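Long-range contacts in GH26C (Muricauda sp. MAR_2010_75, PDB 6Q78), which probably cleaves internal beta-1,4-mannosidic bonds in mannan polysaccharides as a family 26 glycoside hydrolase with a TIM-barrel fold: residues F56-D61 and F290-G295; R161-G166 and E180-S185; P219-P224 and N264-F269. All blocks are in the same frame, centred on the assembly; numbering follows the deposited sequence.

Contact 1. Residues F56-D61 and F290-G295; sequences FMVNPD and FVDIMG
Phe56 meets Asp292 through water. Water 1 lies 2.7 Å from both Phe56 O and Asp292 OD1 and can donate to either. Met57 follows with its backbone against the same carboxylate, Met57 CA lying 3.6 Å from Asp292 OD1. Val58 makes the direct link. Its N-H points almost straight at the acid, with Val58 N 2.9 Å from Asp292 OD1 and an angle of 174° at the hydrogen. The bond uses the syn side of the carboxylate and lies close to its plane. The Val58 side chain adds a van der Waals contact. CG2 stands anti to the carbonyl carbon and packs on the Phe290-Val291 peptide, with Val58 CG2 3.3 Å from Val291 N. Asn59 N donates to water 2 at 3.0 Å, and this water donates in turn to Asp292 OD2. Beyond it the loop turns over: Asn59 OD1 accepts from Asp61 N at 2.9 Å, an Asx turn.

Asp292 thus gathers donors on both oxygens, since OD2 also accepts from Phe267 N. This would probably keep the buried carboxylate ionised. The contact docks the loop before helix 64-76 at the start of strand 293-298. Met57 packs on Val67 and Phe70 of that helix, while Val58 reaches Val253 of helix 242-259 and Phe267 of strand 265-269.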
loop_
_atom_site.group_PDB
_atom_site.type_symbol
_atom_site.label_atom_id
_atom_site.label_comp_id
_atom_site.label_asym_id
_atom_site.label_seq_id
_atom_site.Cartn_x
_atom_site.Cartn_y
_atom_site.Cartn_z
ATOM N N PHE A 56 5.058 -9.588 -17.955
ATOM C CA PHE A 56 3.837 -9.524 -17.161
ATOM C C PHE A 56 3.728 -8.248 -16.352
ATOM O O PHE A 56 2.794 -8.119 -15.549
ATOM C CB PHE A 56 3.754 -10.741 -16.241
ATOM C CG PHE A 56 3.694 -12.007 -16.999
ATOM C CD1 PHE A 56 2.534 -12.365 -17.652
ATOM C CD2 PHE A 56 4.832 -12.793 -17.161
ATOM C CE1 PHE A 56 2.478 -13.521 -18.397
ATOM C CE2 PHE A 56 4.774 -13.941 -17.917
ATOM C CZ PHE A 56 3.604 -14.299 -18.523
ATOM N N MET A 57 4.647 -7.311 -16.554
ATOM C CA MET A 57 4.760 -6.090 -15.766
ATOM C C MET A 57 4.248 -4.869 -16.524
ATOM O O MET A 57 4.357 -4.784 -17.751
ATOM C CB MET A 57 6.209 -5.838 -15.371
ATOM C CG MET A 57 6.695 -6.891 -14.408
ATOM S SD MET A 57 8.455 -6.730 -14.018
ATOM C CE MET A 57 8.481 -5.107 -13.197
ATOM N N VAL A 58 3.699 -3.901 -15.769
ATOM C CA VAL A 58 3.329 -2.625 -16.389
ATOM C C VAL A 58 4.535 -2.033 -17.102
ATOM O O VAL A 58 4.428 -1.493 -18.218
ATOM C CB VAL A 58 2.774 -1.652 -15.326
ATOM C CG1 VAL A 58 2.673 -0.242 -15.899
ATOM C CG2 VAL A 58 1.432 -2.112 -14.892
ATOM N N ASN A 59 5.702 -2.105 -16.464
ATOM C CA ASN A 59 6.908 -1.517 -17.044
ATOM C C ASN A 59 7.913 -2.612 -17.365
ATOM O O ASN A 59 8.701 -3.011 -16.497
ATOM C CB ASN A 59 7.513 -0.470 -16.110
ATOM C CG ASN A 59 8.739 0.160 -16.689
ATOM O OD1 ASN A 59 9.064 -0.066 -17.868
ATOM N ND2 ASN A 59 9.428 0.976 -15.885
ATOM N N PRO A 60 7.905 -3.146 -18.587
ATOM C CA PRO A 60 8.901 -4.162 -18.944
ATOM C C PRO A 60 10.334 -3.639 -18.929
ATOM O O PRO A 60 11.262 -4.450 -19.017
ATOM C CB PRO A 60 8.469 -4.588 -20.352
ATOM C CG PRO A 60 7.693 -3.448 -20.862
ATOM C CD PRO A 60 6.975 -2.864 -19.693
ATOM N N ASP A 61 10.539 -2.324 -18.856
ATOM C CA ASP A 61 11.868 -1.726 -18.767
ATOM C C ASP A 61 12.266 -1.409 -17.332
ATOM O O ASP A 61 13.186 -0.613 -17.105
ATOM C CB ASP A 61 11.940 -0.470 -19.633
ATOM C CG ASP A 61 11.674 -0.760 -21.099
ATOM O OD1 ASP A 61 12.241 -1.736 -21.624
ATOM O OD2 ASP A 61 10.881 -0.019 -21.725
ATOM N N PHE A 290 -1.929 -1.368 -16.885
ATOM C CA PHE A 290 -1.725 -0.240 -15.988
ATOM C C PHE A 290 -1.611 -0.631 -14.524
ATOM O O PHE A 290 -1.345 0.241 -13.695
ATOM C CB PHE A 290 -2.885 0.758 -16.173
ATOM C CG PHE A 290 -2.887 1.408 -17.510
ATOM C CD1 PHE A 290 -2.025 2.466 -17.780
ATOM C CD2 PHE A 290 -3.687 0.918 -18.537
ATOM C CE1 PHE A 290 -1.989 3.045 -19.044
ATOM C CE2 PHE A 290 -3.667 1.520 -19.791
ATOM C CZ PHE A 290 -2.811 2.570 -20.043
ATOM N N VAL A 291 -1.764 -1.909 -14.183
ATOM C CA VAL A 291 -1.815 -2.338 -12.786
ATOM C C VAL A 291 -0.925 -3.566 -12.635
ATOM O O VAL A 291 -1.038 -4.507 -13.431
ATOM C CB VAL A 291 -3.254 -2.676 -12.360
ATOM C CG1 VAL A 291 -3.238 -3.311 -10.979
ATOM C CG2 VAL A 291 -4.133 -1.424 -12.375
ATOM N N ASP A 292 -0.075 -3.560 -11.594
ATOM C CA ASP A 292 0.743 -4.727 -11.227
ATOM C C ASP A 292 0.176 -5.489 -10.035
ATOM O O ASP A 292 0.258 -6.727 -9.977
ATOM C CB ASP A 292 2.140 -4.272 -10.823
ATOM C CG ASP A 292 2.957 -3.734 -11.997
ATOM O OD1 ASP A 292 3.127 -4.492 -13.008
ATOM O OD2 ASP A 292 3.436 -2.574 -11.900
ATOM N N ILE A 293 -0.333 -4.748 -9.047
ATOM C CA ILE A 293 -0.847 -5.311 -7.801
ATOM C C ILE A 293 -2.329 -4.981 -7.707
ATOM O O ILE A 293 -2.712 -3.809 -7.803
ATOM C CB ILE A 293 -0.072 -4.790 -6.582
ATOM C CG1 ILE A 293 1.351 -5.380 -6.624
ATOM C CG2 ILE A 293 -0.845 -5.168 -5.285
ATOM C CD1 ILE A 293 2.462 -4.486 -6.089
ATOM N N MET A 294 -3.146 -6.006 -7.551
ATOM C CA MET A 294 -4.579 -5.853 -7.313
ATOM C C MET A 294 -4.777 -5.938 -5.814
ATOM O O MET A 294 -4.573 -7.001 -5.207
ATOM C CB MET A 294 -5.366 -6.965 -8.010
ATOM C CG MET A 294 -5.499 -6.726 -9.482
ATOM S SD MET A 294 -6.245 -8.137 -10.294
ATOM C CE MET A 294 -6.991 -7.251 -11.681
ATOM N N GLY A 295 -5.166 -4.820 -5.210
ATOM C CA GLY A 295 -5.354 -4.757 -3.779
ATOM C C GLY A 295 -6.781 -4.398 -3.380
ATOM O O GLY A 295 -7.668 -4.160 -4.208
HETATM O O HOH W 1 1.469 -6.078 -14.461
HETATM O O HOH W 2 5.815 -2.134 -13.435
#

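Contact 2. Residues R161-G166 and E180-S185; sequences REPFEG and ENALKS
Glu162 CA and Ala182 CA, 6.0 Å apart, are the nearest pair of CA atoms across the two segments. Residues 162-166 form an alpha turn, closed by a bond from Gly166 N to Glu162 O, with Gly166 at positive phi. Segment 180-185 is part of helix 176-186, kinked where Leu183 N and Lys184 N lack a bond to the preceding turn; Ser185 N bonds back to Asn181 O. No hydrogen bond crosses between the segments; the join is van der Waals contact.

Pro163 meets the helix with its CG-CD edge. Pro163 CD is 3.7 Å from Ala182 CB, and Pro163 CG is 3.5 Å from Ser185 OG. That hydroxyl donates to Ala182 O at 2.7 Å and is also hydrogen-bonded to Asn192 ND2. Phe164 comes in beside the proline with the far end of its ring. Phe164 CE2 lies 3.8 Å from Asn181 O, which sits at the ring edge near its plane, and Phe164 CZ lies 3.7 Å from Ser185 CB. Glu162 folds back over its own turn, bent at chi2 (76°). Glu162 OE2 accepts from Phe164 N at 2.8 Å and Glu162 OE1 from Glu165 N at 2.7 Å. An alanine at Glu162 would probably leave both amides without their carboxylate partner and let the turn that presents Phe164 shift.

The turn belongs to the loop after strand 153-157 and folds back on helix 176-186. Phe177 of this helix meets the Phe164 ring edge-to-face. Leu183 packs on Glu244 and Leu248, joining this helix to helix 242-259.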
loop_
_atom_site.group_PDB
_atom_site.type_symbol
_atom_site.label_atom_id
_atom_site.label_comp_id
_atom_site.label_asym_id
_atom_site.label_seq_id
_atom_site.Cartn_x
_atom_site.Cartn_y
_atom_site.Cartn_z
ATOM N N ARG A 161 -3.298 16.284 -1.111
ATOM C CA ARG A 161 -4.201 17.390 -0.809
ATOM C C ARG A 161 -4.729 17.984 -2.107
ATOM O O ARG A 161 -4.002 18.123 -3.093
ATOM C CB ARG A 161 -3.497 18.441 0.064
ATOM C CG ARG A 161 -3.152 17.870 1.434
ATOM C CD ARG A 161 -2.314 18.816 2.278
ATOM N NE ARG A 161 -1.657 18.057 3.333
ATOM C CZ ARG A 161 -2.191 17.758 4.506
ATOM N NH1 ARG A 161 -3.415 18.159 4.815
ATOM N NH2 ARG A 161 -1.480 17.013 5.371
ATOM N N GLU A 162 -6.000 18.356 -2.096
ATOM C CA GLU A 162 -6.671 18.744 -3.316
ATOM C C GLU A 162 -6.015 19.996 -3.898
ATOM O O GLU A 162 -5.466 20.824 -3.161
ATOM C CB GLU A 162 -8.168 18.963 -3.050
ATOM C CG GLU A 162 -8.526 20.207 -2.181
ATOM C CD GLU A 162 -8.431 21.499 -2.953
ATOM O OE1 GLU A 162 -8.124 22.569 -2.331
ATOM O OE2 GLU A 162 -8.685 21.454 -4.179
ATOM N N PRO A 163 -6.080 20.163 -5.224
ATOM C CA PRO A 163 -5.156 21.092 -5.906
ATOM C C PRO A 163 -5.509 22.568 -5.818
ATOM O O PRO A 163 -4.612 23.408 -6.022
ATOM C CB PRO A 163 -5.208 20.622 -7.380
ATOM C CG PRO A 163 -6.607 20.058 -7.499
ATOM C CD PRO A 163 -6.801 19.318 -6.179
ATOM N N PHE A 164 -6.762 22.927 -5.534
ATOM C CA PHE A 164 -7.127 24.340 -5.571
ATOM C C PHE A 164 -6.465 25.114 -4.441
ATOM O O PHE A 164 -5.970 26.230 -4.646
ATOM C CB PHE A 164 -8.648 24.511 -5.539
ATOM C CG PHE A 164 -9.328 24.109 -6.811
ATOM C CD1 PHE A 164 -9.331 24.963 -7.897
ATOM C CD2 PHE A 164 -9.963 22.875 -6.918
ATOM C CE1 PHE A 164 -9.956 24.597 -9.093
ATOM C CE2 PHE A 164 -10.587 22.502 -8.092
ATOM C CZ PHE A 164 -10.602 23.367 -9.180
ATOM N N GLU A 165 -6.493 24.566 -3.225
ATOM C CA GLU A 165 -5.845 25.235 -2.107
ATOM C C GLU A 165 -4.751 24.403 -1.456
ATOM O O GLU A 165 -3.948 24.950 -0.687
ATOM C CB GLU A 165 -6.872 25.684 -1.048
ATOM C CG GLU A 165 -7.819 26.806 -1.565
ATOM C CD GLU A 165 -8.808 27.324 -0.520
ATOM O OE1 GLU A 165 -9.012 26.673 0.532
ATOM O OE2 GLU A 165 -9.397 28.402 -0.764
ATOM N N GLY A 166 -4.662 23.110 -1.762
ATOM C CA GLY A 166 -3.552 22.330 -1.253
ATOM C C GLY A 166 -3.559 22.030 0.227
ATOM O O GLY A 166 -2.520 21.641 0.754
ATOM N N GLU A 180 -16.224 18.703 -5.842
ATOM C CA GLU A 180 -16.853 18.378 -7.112
ATOM C C GLU A 180 -15.940 18.609 -8.303
ATOM O O GLU A 180 -16.219 18.094 -9.388
ATOM C CB GLU A 180 -18.177 19.139 -7.245
ATOM C CG GLU A 180 -19.198 18.621 -6.235
ATOM C CD GLU A 180 -20.551 19.314 -6.314
ATOM O OE1 GLU A 180 -20.756 20.165 -7.211
ATOM O OE2 GLU A 180 -21.409 19.000 -5.456
ATOM N N ASN A 181 -14.837 19.327 -8.129
ATOM C CA ASN A 181 -14.015 19.695 -9.272
ATOM C C ASN A 181 -12.538 19.351 -9.150
ATOM O O ASN A 181 -11.817 19.495 -10.141
ATOM C CB ASN A 181 -14.139 21.196 -9.560
ATOM C CG ASN A 181 -15.535 21.572 -9.992
ATOM O OD1 ASN A 181 -15.869 21.464 -11.167
ATOM N ND2 ASN A 181 -16.384 21.962 -9.033
ATOM N N ALA A 182 -12.063 18.873 -7.996
ATOM C CA ALA A 182 -10.633 18.633 -7.837
ATOM C C ALA A 182 -10.099 17.643 -8.864
ATOM O O ALA A 182 -9.085 17.913 -9.516
ATOM C CB ALA A 182 -10.349 18.178 -6.407
ATOM N N LEU A 183 -10.737 16.469 -8.991
ATOM C CA LEU A 183 -10.195 15.442 -9.888
ATOM C C LEU A 183 -10.327 15.888 -11.336
ATOM O O LEU A 183 -9.374 15.813 -12.115
ATOM C CB LEU A 183 -10.886 14.083 -9.671
ATOM C CG LEU A 183 -10.253 12.949 -10.502
ATOM C CD1 LEU A 183 -10.313 11.579 -9.790
ATOM C CD2 LEU A 183 -10.900 12.815 -11.846
ATOM N N LYS A 184 -11.492 16.404 -11.708
ATOM C CA LYS A 184 -11.644 16.919 -13.064
ATOM C C LYS A 184 -10.554 17.933 -13.404
ATOM O O LYS A 184 -10.068 17.973 -14.543
ATOM C CB LYS A 184 -13.041 17.536 -13.267
ATOM C CG LYS A 184 -14.186 16.515 -13.158
ATOM C CD LYS A 184 -15.546 17.194 -12.930
ATOM C CE LYS A 184 -16.626 16.154 -12.648
ATOM N NZ LYS A 184 -17.922 16.818 -12.320
ATOM N N SER A 185 -10.146 18.759 -12.423
ATOM C CA SER A 185 -9.203 19.832 -12.701
ATOM C C SER A 185 -7.783 19.334 -12.964
ATOM O O SER A 185 -6.958 20.113 -13.449
ATOM C CB SER A 185 -9.200 20.870 -11.569
ATOM O OG SER A 185 -8.415 20.398 -10.465
#

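Contact 3. Residues P219-P224 and N264-F269; sequences PIIFRP and NMLFAF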
loop_
_atom_site.group_PDB
_atom_site.type_symbol
_atom_site.label_atom_id
_atom_site.label_comp_id
_atom_site.label_asym_id
_atom_site.label_seq_id
_atom_site.Cartn_x
_atom_site.Cartn_y
_atom_site.Cartn_z
ATOM N N PRO A 219 13.159 -0.421 -5.344
ATOM C CA PRO A 219 11.824 -0.556 -5.955
ATOM C C PRO A 219 10.760 -0.138 -4.968
ATOM O O PRO A 219 10.828 -0.482 -3.789
ATOM C CB PRO A 219 11.717 -2.057 -6.276
ATOM C CG PRO A 219 13.190 -2.518 -6.322
ATOM C CD PRO A 219 13.853 -1.718 -5.238
ATOM N N ILE A 220 9.778 0.633 -5.451
ATOM C CA ILE A 220 8.646 0.929 -4.591
ATOM C C ILE A 220 7.350 0.533 -5.275
ATOM O O ILE A 220 7.217 0.605 -6.505
ATOM C CB ILE A 220 8.608 2.396 -4.136
ATOM C CG1 ILE A 220 8.377 3.332 -5.301
ATOM C CG2 ILE A 220 9.875 2.789 -3.307
ATOM C CD1 ILE A 220 7.925 4.709 -4.847
ATOM N N ILE A 221 6.381 0.143 -4.457
ATOM C CA ILE A 221 5.011 -0.072 -4.925
ATOM C C ILE A 221 4.245 1.218 -4.693
ATOM O O ILE A 221 4.182 1.713 -3.570
ATOM C CB ILE A 221 4.364 -1.234 -4.165
ATOM C CG1 ILE A 221 5.155 -2.542 -4.395
ATOM C CG2 ILE A 221 2.880 -1.340 -4.545
ATOM C CD1 ILE A 221 4.754 -3.644 -3.489
ATOM N N PHE A 222 3.718 1.796 -5.759
ATOM C CA PHE A 222 2.988 3.056 -5.695
ATOM C C PHE A 222 1.491 2.749 -5.826
ATOM O O PHE A 222 1.050 2.098 -6.804
ATOM C CB PHE A 222 3.480 3.953 -6.837
ATOM C CG PHE A 222 2.789 5.304 -6.931
ATOM C CD1 PHE A 222 2.398 5.801 -8.178
ATOM C CD2 PHE A 222 2.629 6.112 -5.821
ATOM C CE1 PHE A 222 1.842 7.075 -8.298
ATOM C CE2 PHE A 222 2.021 7.378 -5.942
ATOM C CZ PHE A 222 1.673 7.838 -7.187
ATOM N N ARG A 223 0.720 3.166 -4.803
ATOM C CA ARG A 223 -0.710 2.843 -4.659
ATOM C C ARG A 223 -1.517 4.129 -4.588
ATOM O O ARG A 223 -1.929 4.530 -3.496
ATOM C CB ARG A 223 -0.916 1.998 -3.392
ATOM C CG ARG A 223 -2.326 1.450 -3.210
ATOM C CD ARG A 223 -2.353 0.471 -2.041
ATOM N NE ARG A 223 -2.132 1.137 -0.755
ATOM C CZ ARG A 223 -3.107 1.552 0.060
ATOM N NH1 ARG A 223 -4.394 1.409 -0.250
ATOM N NH2 ARG A 223 -2.795 2.097 1.223
ATOM N N PRO A 224 -1.749 4.813 -5.714
ATOM C CA PRO A 224 -2.389 6.136 -5.680
ATOM C C PRO A 224 -3.909 6.035 -5.755
ATOM O O PRO A 224 -4.476 5.026 -6.209
ATOM C CB PRO A 224 -1.886 6.788 -6.974
ATOM C CG PRO A 224 -1.769 5.592 -7.926
ATOM C CD PRO A 224 -1.236 4.448 -7.049
ATOM N N ASN A 264 11.706 2.231 -11.292
ATOM C CA ASN A 264 11.745 1.471 -10.046
ATOM C C ASN A 264 10.398 1.522 -9.319
ATOM O O ASN A 264 10.324 1.709 -8.107
ATOM C CB ASN A 264 12.914 1.914 -9.145
ATOM C CG ASN A 264 12.917 3.415 -8.803
ATOM O OD1 ASN A 264 12.703 4.277 -9.652
ATOM N ND2 ASN A 264 13.235 3.717 -7.555
ATOM N N MET A 265 9.308 1.347 -10.066
ATOM C CA MET A 265 7.948 1.437 -9.531
ATOM C C MET A 265 7.095 0.284 -10.048
ATOM O O MET A 265 7.078 -0.006 -11.253
ATOM C CB MET A 265 7.310 2.759 -9.986
ATOM C CG MET A 265 6.145 3.242 -9.175
ATOM S SD MET A 265 5.811 4.972 -9.659
ATOM C CE MET A 265 6.474 5.913 -8.297
ATOM N N LEU A 266 6.373 -0.355 -9.135
ATOM C CA LEU A 266 5.227 -1.206 -9.445
ATOM C C LEU A 266 3.984 -0.410 -9.057
ATOM O O LEU A 266 4.042 0.481 -8.200
ATOM C CB LEU A 266 5.272 -2.473 -8.590
ATOM C CG LEU A 266 6.485 -3.405 -8.749
ATOM C CD1 LEU A 266 6.306 -4.663 -7.885
ATOM C CD2 LEU A 266 6.616 -3.848 -10.222
ATOM N N PHE A 267 2.860 -0.701 -9.716
ATOM C CA PHE A 267 1.629 0.070 -9.541
ATOM C C PHE A 267 0.530 -0.782 -8.921
ATOM O O PHE A 267 0.224 -1.872 -9.428
ATOM C CB PHE A 267 1.155 0.618 -10.901
ATOM C CG PHE A 267 2.135 1.561 -11.518
ATOM C CD1 PHE A 267 2.109 2.916 -11.201
ATOM C CD2 PHE A 267 3.119 1.095 -12.369
ATOM C CE1 PHE A 267 3.057 3.809 -11.737
ATOM C CE2 PHE A 267 4.054 1.967 -12.918
ATOM C CZ PHE A 267 4.004 3.323 -12.595
ATOM N N ALA A 268 -0.079 -0.270 -7.846
ATOM C CA ALA A 268 -1.087 -0.993 -7.073
ATOM C C ALA A 268 -2.421 -0.254 -7.103
ATOM O O ALA A 268 -2.485 0.931 -6.789
ATOM C CB ALA A 268 -0.613 -1.128 -5.610
ATOM N N PHE A 269 -3.482 -0.989 -7.432
ATOM C CA PHE A 269 -4.856 -0.513 -7.515
ATOM C C PHE A 269 -5.594 -1.046 -6.295
ATOM O O PHE A 269 -5.594 -2.261 -6.061
ATOM C CB PHE A 269 -5.467 -1.150 -8.782
ATOM C CG PHE A 269 -6.960 -0.947 -8.968
ATOM C CD1 PHE A 269 -7.451 0.254 -9.496
ATOM C CD2 PHE A 269 -7.853 -1.988 -8.720
ATOM C CE1 PHE A 269 -8.829 0.426 -9.727
ATOM C CE2 PHE A 269 -9.233 -1.814 -8.948
ATOM C CZ PHE A 269 -9.716 -0.606 -9.438
HETATM O O HOH W 3 -4.753 2.424 -5.552
#
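Met265 packs against Phe222 between two parallel strands, 220-223 and 265-269. The strand axes approach to 4.6 Å at an angle of 33°. Four backbone hydrogen bonds alternate between the strands: Ile220 N to Asn264 O, Leu266 N to Ile220 O, Phe222 N to Leu266 O and Ala268 N to Phe222 O.

The Met265 side chain runs across to the other strand. Its CB lies 4.1 Å from Ile220 O. Its CG, anti to the backbone N (chi1 -159°), sits 3.6 Å from Phe222 CB and also over one face of the Phe267 ring, toward the rim. Its SD is 4.7 Å from the centre of the Phe222 ring, an oblique Met-aromatic contact. The chain then bends at chi3 (-104°), and its CE ends 3.9 Å from Ile220 CD1. The Phe222 ring has Pro224 CD over the centre of one face, and Phe267 CE1 comes to its edge, 4.1 Å from Phe222 CD1.

Ile221 and Ala268 meet on the other face of the sheet, with Ile221 CG2 3.7 Å from Ala268 CB. Where the backbone pairing stops, water 3 donates to both Pro224 O and Ala268 O. Arg223 turns its guanidinium away to salt bridges with Glu335 and Asp297, near a bound Tris molecule, probably from the crystallisation liquor, that may mark a pocket.

Backbone bonds and apolar side chains hold these two buried barrel strands together, so the backbone atoms bonded across the pair are satisfied within the sheet. Charge enters at Arg223, where Glu335 and Asp297 probably balance it.

Overall arrangement
From the N terminus, segment 56-61 comes first, just before helix 64-76. Its partner, 290-295, begins 229 residues after it ends, so contact 1 closes a loop that takes in much of the barrel. Contacts 2 and 3 both nest inside that loop. They follow one another in series, and none of the three cross. Contact 2 closes a short loop beyond strand 153-157. Contact 3 pairs strands 220-223 and 265-269 across a beta-alpha-beta crossover through helix 242-259. Contacts 1 and 3 touch, because strand 293-298 is the next in the sheet; Asp292 N probably bonds to Phe267 O. Contact 2 lies apart, its nearest atoms about 9 Å from contact 3.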